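Local coordinates for papain inhibitor (Streptomyces mobaraensis, PDB 5NTB), which inhibits the cysteine proteases papain and bromelain and bovine trypsin, and serves as a glutamine and lysine donor substrate for transglutaminase, at residues G10-Y15 against I83-A88; V60-R65 against N102-K107. All blocks are in the same frame, centred on the assembly; numbering follows the deposited sequence. Where two conformers were deposited one is given.

Both contacts are strand pairings in one curled mixed sheet, consistent with the double-psi beta-barrel family to which this inhibitor belongs. Contact 1 is parallel and contact 2 antiparallel; their centres lie about 11 Å apart, and strands 8-18 and 104-109 are neighbours that join them. At the seam G10 N lies 3.0 Å from I104 O, probably a hydrogen bond. I83 of contact 1 also reaches contact 2: its CD1 packs 3.6 Å from V60 CG2 and its CG2 3.4 Å from W106 CE2. The centre of contact 1 is about 6 Å, that of contact 2 about 12 Å, from the centre of the chain. The sulfate ion, probably from the crystallisation liquor, sits at K11 in contact 1.

Contact 1 of 2, residues G10-Y15 against I83-A88; sequences GKMTYY and IDLSQA. With SO4 (sulfate ion), chain D.
Strands 10-15 and 83-86 run side by side as a parallel pair in the curled sheet, M12 facing I83 and each next residue following in step to Y15 and S86. Five backbone hydrogen bonds hold the ladder, from I83 N to K11 O (3.0 Å) through to Q87 N to Y15 O (2.9 Å). S86 is the N-cap of helix 87-90, its OG bonding A89 N as well as Q32 O.

On the T13/D84 face, T13 OG1 donates to D84 OD1 at 2.8 Å, coming from above the carboxylate plane, 62° out of it. OG1 can do this because chi1 (53°) sets it between the backbone N and the carbonyl carbon; it also bonds H82 NE2. A water lies within hydrogen-bonding distance of both D84 OD1 and Y14 O. The Y15 ring sits against 83-86, with L85 O at its edge near the ring plane and CE1 3.4 Å from D84 O, while its OH bonds D73. K11 NZ bonds sulfate O1 at 2.6 Å, an ion also held by H82 ND1 and D79 N.

On the face of M12, I83 and L85 the contacts are apolar: M12 SD touches L85 CD1 at 3.7 Å, and M12 CB meets I83 CG1. Further on, the Y14 ring and Q87 side chain lie side by side, pointing the same way, with water 2 joining their polar ends.

Strand 35-38 packs on I83, D84 and L85, strand 101-102 on K11 and M12, and F90 of helix 87-90 meets the Y14 ring edge-to-face.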
ATOM      1  N   GLY A  10       4.493   5.041  -9.964  1.00 15.13           N
ATOM      2  CA  GLY A  10       3.279   4.319 -10.238  1.00 15.56           C
ATOM      3  C   GLY A  10       2.058   5.145  -9.942  1.00 17.32           C
ATOM      4  O   GLY A  10       2.054   6.370 -10.105  1.00 17.05           O
ATOM      5  N   LYS A  11       1.006   4.472  -9.529  1.00 15.92           N
ATOM      6  CA  LYS A  11      -0.261   5.128  -9.293  1.00 16.36           C
ATOM      7  C   LYS A  11      -0.806   4.649  -7.966  1.00 14.07           C
ATOM      8  O   LYS A  11      -0.403   3.604  -7.436  1.00 13.92           O
ATOM      9  CB  LYS A  11      -1.263   4.848 -10.414  1.00 25.45           C
ATOM     10  CG  LYS A  11      -1.781   3.433 -10.418  1.00 24.41           C
ATOM     11  CD  LYS A  11      -2.882   3.229 -11.458  1.00 29.39           C
ATOM     12  CE  LYS A  11      -2.296   2.864 -12.808  1.00 38.56           C
ATOM     13  NZ  LYS A  11      -3.325   2.294 -13.723  1.00 39.85           N
ATOM     14  N   MET A  12      -1.718   5.435  -7.425  1.00 12.85           N
ATOM     15  CA  MET A  12      -2.372   5.059  -6.188  1.00 11.32           C
ATOM     16  C   MET A  12      -3.875   5.221  -6.324  1.00 13.00           C
ATOM     17  O   MET A  12      -4.375   6.176  -6.930  1.00 14.64           O
ATOM     18  CB  MET A  12      -1.854   5.873  -5.003  1.00 12.95           C
ATOM     19  CG  MET A  12      -2.117   7.358  -5.075  1.00 14.55           C
ATOM     20  SD  MET A  12      -1.460   8.183  -3.611  1.00 16.56           S
ATOM     21  CE  MET A  12      -2.040   9.854  -3.905  1.00 19.46           C
ATOM     22  N   THR A  13      -4.579   4.249  -5.783  1.00 12.52           N
ATOM     23  CA  THR A  13      -6.006   4.324  -5.536  1.00 10.97           C
ATOM     24  C   THR A  13      -6.212   4.128  -4.047  1.00 12.91           C
ATOM     25  O   THR A  13      -5.256   4.021  -3.275  1.00 12.68           O
ATOM     26  CB  THR A  13      -6.747   3.266  -6.348  1.00 13.45           C
ATOM     27  OG1 THR A  13      -6.163   1.987  -6.092  1.00 14.80           O
ATOM     28  CG2 THR A  13      -6.626   3.558  -7.833  1.00 15.74           C
ATOM     29  N   TYR A  14      -7.463   4.079  -3.622  1.00 11.58           N
ATOM     30  CA  TYR A  14      -7.701   3.816  -2.213  1.00 11.49           C
ATOM     31  C   TYR A  14      -8.874   2.867  -2.040  1.00 13.61           C
ATOM     32  O   TYR A  14      -9.703   2.688  -2.936  1.00 14.16           O
ATOM     33  CB  TYR A  14      -7.939   5.102  -1.411  1.00 12.40           C
ATOM     34  CG  TYR A  14      -9.207   5.825  -1.783  1.00 14.97           C
ATOM     35  CD1 TYR A  14     -10.420   5.458  -1.214  1.00 19.97           C
ATOM     36  CD2 TYR A  14      -9.193   6.861  -2.707  1.00 16.61           C
ATOM     37  CE1 TYR A  14     -11.582   6.096  -1.555  1.00 19.03           C
ATOM     38  CE2 TYR A  14     -10.362   7.511  -3.048  1.00 22.60           C
ATOM     39  CZ  TYR A  14     -11.544   7.116  -2.464  1.00 18.99           C
ATOM     40  OH  TYR A  14     -12.723   7.756  -2.776  1.00 30.08           O
ATOM     41  N   TYR A  15      -8.938   2.264  -0.857  1.00 13.17           N
ATOM     42  CA  TYR A  15     -10.006   1.329  -0.541  1.00 11.79           C
ATOM     43  C   TYR A  15     -10.443   1.513   0.900  1.00 12.55           C
ATOM     44  O   TYR A  15      -9.801   2.212   1.678  1.00 11.87           O
ATOM     45  CB  TYR A  15      -9.591  -0.120  -0.833  1.00 13.00           C
ATOM     46  CG  TYR A  15      -8.629  -0.814   0.124  1.00 12.96           C
ATOM     47  CD1 TYR A  15      -7.311  -0.382   0.279  1.00 13.35           C
ATOM     48  CD2 TYR A  15      -9.025  -1.960   0.807  1.00 13.64           C
ATOM     49  CE1 TYR A  15      -6.429  -1.061   1.108  1.00 13.84           C
ATOM     50  CE2 TYR A  15      -8.153  -2.645   1.623  1.00 14.51           C
ATOM     51  CZ  TYR A  15      -6.857  -2.184   1.780  1.00 13.82           C
ATOM     52  OH  TYR A  15      -5.986  -2.875   2.606  1.00 13.68           O
ATOM     53  N   ILE A  83      -0.335   0.956  -6.115  1.00 12.37           N
ATOM     54  CA  ILE A  83      -0.635   0.654  -4.718  1.00 11.51           C
ATOM     55  C   ILE A  83      -2.051   1.096  -4.401  1.00 10.98           C
ATOM     56  O   ILE A  83      -2.552   2.093  -4.926  1.00 13.06           O
ATOM     57  CB  ILE A  83       0.380   1.299  -3.754  1.00 13.02           C
ATOM     58  CG1 ILE A  83       0.390   2.825  -3.885  1.00 14.26           C
ATOM     59  CG2 ILE A  83       1.753   0.717  -3.990  1.00 14.19           C
ATOM     60  CD1 ILE A  83       1.315   3.516  -2.868  1.00 16.96           C
ATOM     61  N   ASP A  84      -2.685   0.359  -3.502  1.00 13.41           N
ATOM     62  CA  ASP A  84      -4.042   0.646  -3.044  1.00 13.49           C
ATOM     63  C   ASP A  84      -3.908   1.068  -1.583  1.00 12.29           C
ATOM     64  O   ASP A  84      -3.787   0.228  -0.683  1.00 12.66           O
ATOM     65  CB  ASP A  84      -4.929  -0.587  -3.220  1.00 13.70           C
ATOM     66  CG  ASP A  84      -6.407  -0.256  -3.419  1.00 18.24           C
ATOM     67  OD1 ASP A  84      -6.772   0.920  -3.570  1.00 20.50           O
ATOM     68  OD2 ASP A  84      -7.210  -1.210  -3.441  1.00 20.82           O
ATOM     69  N   LEU A  85      -3.883   2.372  -1.349  1.00 10.92           N
ATOM     70  CA  LEU A  85      -3.771   2.888   0.003  1.00 11.28           C
ATOM     71  C   LEU A  85      -5.102   2.776   0.717  1.00 11.52           C
ATOM     72  O   LEU A  85      -6.162   2.771   0.095  1.00 11.88           O
ATOM     73  CB  LEU A  85      -3.337   4.355  -0.016  1.00 14.36           C
ATOM     74  CG  LEU A  85      -1.881   4.625  -0.357  1.00 12.74           C
ATOM     75  CD1 LEU A  85      -1.717   6.127  -0.541  1.00 17.06           C
ATOM     76  CD2 LEU A  85      -0.963   4.148   0.744  1.00 15.23           C
ATOM     77  N   SER A  86      -5.052   2.711   2.038  1.00 10.68           N
ATOM     78  CA  SER A  86      -6.286   2.958   2.764  1.00 12.49           C
ATOM     79  C   SER A  86      -6.831   4.338   2.407  1.00 12.72           C
ATOM     80  O   SER A  86      -6.084   5.260   2.068  1.00 11.98           O
ATOM     81  CB  SER A  86      -6.045   2.826   4.265  1.00 12.94           C
ATOM     82  OG  SER A  86      -5.177   3.842   4.737  1.00 13.33           O
ATOM     83  N   GLN A  87      -8.155   4.462   2.461  1.00 13.07           N
ATOM     84  CA  GLN A  87      -8.796   5.762   2.311  1.00 14.15           C
ATOM     85  C   GLN A  87      -8.163   6.793   3.235  1.00 12.90           C
ATOM     86  O   GLN A  87      -7.887   7.933   2.827  1.00 14.78           O
ATOM     87  CB  GLN A  87     -10.289   5.616   2.608  1.00 14.85           C
ATOM     88  CG  GLN A  87     -11.100   6.861   2.342  1.00 15.42           C
ATOM     89  CD  GLN A  87     -12.529   6.708   2.812  1.00 21.08           C
ATOM     90  OE1 GLN A  87     -13.450   6.894   2.032  1.00 41.25           O
ATOM     91  NE2 GLN A  87     -12.717   6.341   4.069  1.00 26.85           N
ATOM     92  N   ALA A  88      -7.889   6.392   4.478  1.00 14.74           N
ATOM     93  CA  ALA A  88      -7.321   7.311   5.453  1.00 15.26           C
ATOM     94  C   ALA A  88      -5.943   7.805   5.030  1.00 17.85           C
ATOM     95  O   ALA A  88      -5.630   8.994   5.179  1.00 17.31           O
ATOM     96  CB  ALA A  88      -7.265   6.632   6.823  1.00 17.07           C
TER
HETATM   97  S   SO4 D 202      -3.893  -1.247 -13.023  1.00 39.14           S
HETATM   98  O1  SO4 D 202      -2.972  -0.238 -13.546  1.00 48.32           O
HETATM   99  O2  SO4 D 202      -5.223  -0.668 -12.842  1.00 43.26           O
HETATM  100  O3  SO4 D 202      -3.382  -1.747 -11.740  1.00 23.03           O
HETATM  101  O4  SO4 D 202      -3.956  -2.365 -13.965  1.00 35.48           O
HETATM  102  O   HOH W   1      -9.571   0.528  -4.526  1.00 23.87           O
HETATM  103  O   HOH W   2     -14.864   7.049  -0.635  1.00 30.50           O

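Contact 2 of 2, residues V60-R65 against N102-K107; sequences VSYNGR and NGITWK
V60, S61 and Y62 meet W106, T105 and I104 where strand 57-62 pairs antiparallel with strand 104-109. S61 and T105 form the hydrogen-bonded pair: S61 N to T105 O is 2.8 Å and T105 N to S61 O 3.0 Å, both almost straight at the hydrogen (175° for the first). Their side chains share a face, where S61 OG bonds T66 OG1.

The apolar grip comes from I104, whose two branches part: CG1 stands between the backbone N and the carbonyl carbon (chi1 64°), while CG2 is anti to the carbonyl carbon. CG2 reaches Y62, 3.9 Å from its CB and as far from CD1, the two side chains crossing at about a right angle. The other branch ends at CD1, 3.8 Å from V60 CG1, which lies anti to the backbone N (chi1 -174°). V60 CG2 packs 4.2 Å from W106 CB. N63 CB lies above one face of the Y62 ring, offset toward the rim, and G103 O lies at its edge, near its plane.

Beyond Y62, a type I' turn through N63 and G64 leads into strand 65-75. G103 and I104 both face G10, which fits a G1 beta bulge; strand 104-109 lies between 57-62 and 8-18, with I83 of strand 82-86 against I104.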
ATOM      1  N   VAL A  60       5.347   6.876   0.491  1.00 12.33           N
ATOM      2  CA  VAL A  60       4.613   7.297  -0.696  1.00 12.45           C
ATOM      3  C   VAL A  60       4.731   8.802  -0.814  1.00 15.14           C
ATOM      4  O   VAL A  60       4.437   9.528   0.142  1.00 14.87           O
ATOM      5  CB  VAL A  60       3.129   6.900  -0.633  1.00 16.80           C
ATOM      6  CG1 VAL A  60       2.450   7.232  -1.969  1.00 15.61           C
ATOM      7  CG2 VAL A  60       2.983   5.428  -0.292  1.00 17.93           C
ATOM      8  N   SER A  61       5.138   9.267  -1.988  1.00 16.57           N
ATOM      9  CA  SER A  61       5.342  10.686  -2.233  1.00 16.91           C
ATOM     10  C   SER A  61       4.440  11.136  -3.366  1.00 16.78           C
ATOM     11  O   SER A  61       4.370  10.483  -4.415  1.00 16.50           O
ATOM     12  CB  SER A  61       6.800  10.984  -2.575  1.00 15.72           C
ATOM     13  OG  SER A  61       7.655  10.510  -1.554  1.00 23.03           O
ATOM     14  N   TYR A  62       3.750  12.242  -3.146  1.00 14.33           N
ATOM     15  CA  TYR A  62       2.978  12.868  -4.201  1.00 15.10           C
ATOM     16  C   TYR A  62       2.934  14.355  -3.917  1.00 17.30           C
ATOM     17  O   TYR A  62       2.694  14.757  -2.775  1.00 17.24           O
ATOM     18  CB  TYR A  62       1.561  12.290  -4.266  1.00 16.24           C
ATOM     19  CG  TYR A  62       0.672  13.002  -5.249  1.00 18.83           C
ATOM     20  CD1 TYR A  62       0.985  13.012  -6.595  1.00 19.20           C
ATOM     21  CD2 TYR A  62      -0.469  13.670  -4.831  1.00 17.64           C
ATOM     22  CE1 TYR A  62       0.190  13.677  -7.501  1.00 20.24           C
ATOM     23  CE2 TYR A  62      -1.271  14.318  -5.722  1.00 22.13           C
ATOM     24  CZ  TYR A  62      -0.939  14.325  -7.054  1.00 23.90           C
ATOM     25  OH  TYR A  62      -1.754  14.982  -7.945  1.00 33.22           O
ATOM     26  N   ASN A  63       3.182  15.161  -4.946  1.00 16.13           N
ATOM     27  CA  ASN A  63       2.973  16.601  -4.852  1.00 22.63           C
ATOM     28  C   ASN A  63       3.781  17.200  -3.705  1.00 22.42           C
ATOM     29  O   ASN A  63       3.325  18.111  -3.018  1.00 23.37           O
ATOM     30  CB  ASN A  63       1.483  16.931  -4.695  1.00 24.53           C
ATOM     31  CG  ASN A  63       0.964  17.838  -5.793  1.00 34.00           C
ATOM     32  OD1 ASN A  63       1.719  18.608  -6.386  1.00 39.18           O
ATOM     33  ND2 ASN A  63      -0.343  17.776  -6.045  1.00 30.94           N
ATOM     34  N   GLY A  64       4.982  16.666  -3.480  1.00 21.14           N
ATOM     35  CA  GLY A  64       5.892  17.216  -2.495  1.00 21.80           C
ATOM     36  C   GLY A  64       5.667  16.774  -1.068  1.00 22.82           C
ATOM     37  O   GLY A  64       6.373  17.252  -0.173  1.00 25.47           O
ATOM     38  N   ARG A  65       4.702  15.893  -0.821  1.00 18.31           N
ATOM     39  CA  ARG A  65       4.446  15.355   0.503  1.00 16.68           C
ATOM     40  C   ARG A  65       4.759  13.869   0.518  1.00 15.35           C
ATOM     41  O   ARG A  65       4.488  13.161  -0.455  1.00 17.87           O
ATOM     42  CB  ARG A  65       2.985  15.557   0.911  1.00 16.97           C
ATOM     43  CG  ARG A  65       2.594  17.003   1.131  1.00 24.31           C
ATOM     44  CD  ARG A  65       1.173  17.106   1.679  1.00 25.68           C
ATOM     45  NE  ARG A  65       0.715  18.490   1.674  1.00 31.28           N
ATOM     46  CZ  ARG A  65       0.215  19.110   0.608  1.00 32.43           C
ATOM     47  NH1 ARG A  65       0.084  18.463  -0.546  1.00 25.84           N
ATOM     48  NH2 ARG A  65      -0.165  20.379   0.697  1.00 27.67           N
ATOM     49  N   ASN A 102      -2.208   9.193 -10.819  1.00 15.55           N
ATOM     50  CA  ASN A 102      -1.033   8.683 -11.495  1.00 14.75           C
ATOM     51  C   ASN A 102       0.170   9.536 -11.127  1.00 18.28           C
ATOM     52  O   ASN A 102       0.043  10.674 -10.666  1.00 22.90           O
ATOM     53  CB  ASN A 102      -1.231   8.705 -13.005  1.00 19.82           C
ATOM     54  CG  ASN A 102      -2.318   7.758 -13.453  1.00 21.73           C
ATOM     55  OD1 ASN A 102      -2.203   6.547 -13.285  1.00 23.14           O
ATOM     56  ND2 ASN A 102      -3.391   8.303 -14.008  1.00 23.95           N
ATOM     57  N   GLY A 103       1.348   8.975 -11.352  1.00 16.95           N
ATOM     58  CA  GLY A 103       2.554   9.748 -11.139  1.00 17.95           C
ATOM     59  C   GLY A 103       2.934   9.965  -9.692  1.00 16.76           C
ATOM     60  O   GLY A 103       3.471  11.022  -9.352  1.00 20.85           O
ATOM     61  N   ILE A 104       2.657   8.998  -8.823  1.00 13.42           N
ATOM     62  CA  ILE A 104       3.215   9.022  -7.482  1.00 16.25           C
ATOM     63  C   ILE A 104       4.537   8.275  -7.517  1.00 16.86           C
ATOM     64  O   ILE A 104       4.861   7.576  -8.484  1.00 16.19           O
ATOM     65  CB  ILE A 104       2.276   8.385  -6.441  1.00 16.40           C
ATOM     66  CG1 ILE A 104       2.080   6.895  -6.760  1.00 18.79           C
ATOM     67  CG2 ILE A 104       0.958   9.123  -6.415  1.00 18.60           C
ATOM     68  CD1 ILE A 104       1.970   6.009  -5.545  1.00 19.23           C
ATOM     69  N   THR A 105       5.308   8.425  -6.458  0.52 16.63           N
ATOM     70  CA  THR A 105       6.485   7.607  -6.265  0.52 14.26           C
ATOM     71  C   THR A 105       6.332   6.883  -4.940  0.52 14.87           C
ATOM     72  O   THR A 105       5.745   7.415  -3.991  0.52 15.52           O
ATOM     73  CB  THR A 105       7.758   8.446  -6.274  0.52 18.41           C
ATOM     74  OG1 THR A 105       7.824   9.205  -5.066  0.52 21.37           O
ATOM     75  CG2 THR A 105       7.781   9.410  -7.495  0.52 21.74           C
ATOM     76  N   TRP A 106       6.835   5.658  -4.884  1.00 15.46           N
ATOM     77  CA  TRP A 106       6.768   4.906  -3.643  1.00 12.65           C
ATOM     78  C   TRP A 106       7.928   3.937  -3.561  1.00 13.17           C
ATOM     79  O   TRP A 106       8.534   3.571  -4.568  1.00 15.09           O
ATOM     80  CB  TRP A 106       5.413   4.182  -3.484  1.00 14.16           C
ATOM     81  CG  TRP A 106       5.101   3.086  -4.456  1.00 13.60           C
ATOM     82  CD1 TRP A 106       4.512   3.214  -5.684  1.00 13.45           C
ATOM     83  CD2 TRP A 106       5.317   1.688  -4.257  1.00 11.96           C
ATOM     84  NE1 TRP A 106       4.349   1.970  -6.263  1.00 13.49           N
ATOM     85  CE2 TRP A 106       4.837   1.020  -5.407  1.00 12.56           C
ATOM     86  CE3 TRP A 106       5.853   0.934  -3.210  1.00 13.50           C
ATOM     87  CZ2 TRP A 106       4.896  -0.367  -5.550  1.00 11.85           C
ATOM     88  CZ3 TRP A 106       5.909  -0.449  -3.344  1.00 14.02           C
ATOM     89  CH2 TRP A 106       5.418  -1.088  -4.508  1.00 13.77           C
ATOM     90  N   LYS A 107       8.234   3.527  -2.334  1.00 13.00           N
ATOM     91  CA  LYS A 107       9.287   2.551  -2.120  1.00 12.89           C
ATOM     92  C   LYS A 107       8.942   1.760  -0.877  1.00 12.50           C
ATOM     93  O   LYS A 107       8.302   2.277   0.048  1.00 13.52           O
ATOM     94  CB  LYS A 107      10.669   3.203  -1.967  1.00 16.94           C
ATOM     95  CG  LYS A 107      10.783   4.126  -0.765  1.00 17.39           C
ATOM     96  CD  LYS A 107      12.210   4.638  -0.632  1.00 23.15           C
ATOM     97  CE  LYS A 107      12.350   5.548   0.558  1.00 22.64           C
ATOM     98  NZ  LYS A 107      13.777   5.996   0.727  1.00 26.80           N
TER
HETATM   99  O   HOH W   3       6.803  12.239  -6.139  1.00 34.12           O
HETATM  100  O   HOH W   4       4.261  12.957  -7.366  1.00 29.19           O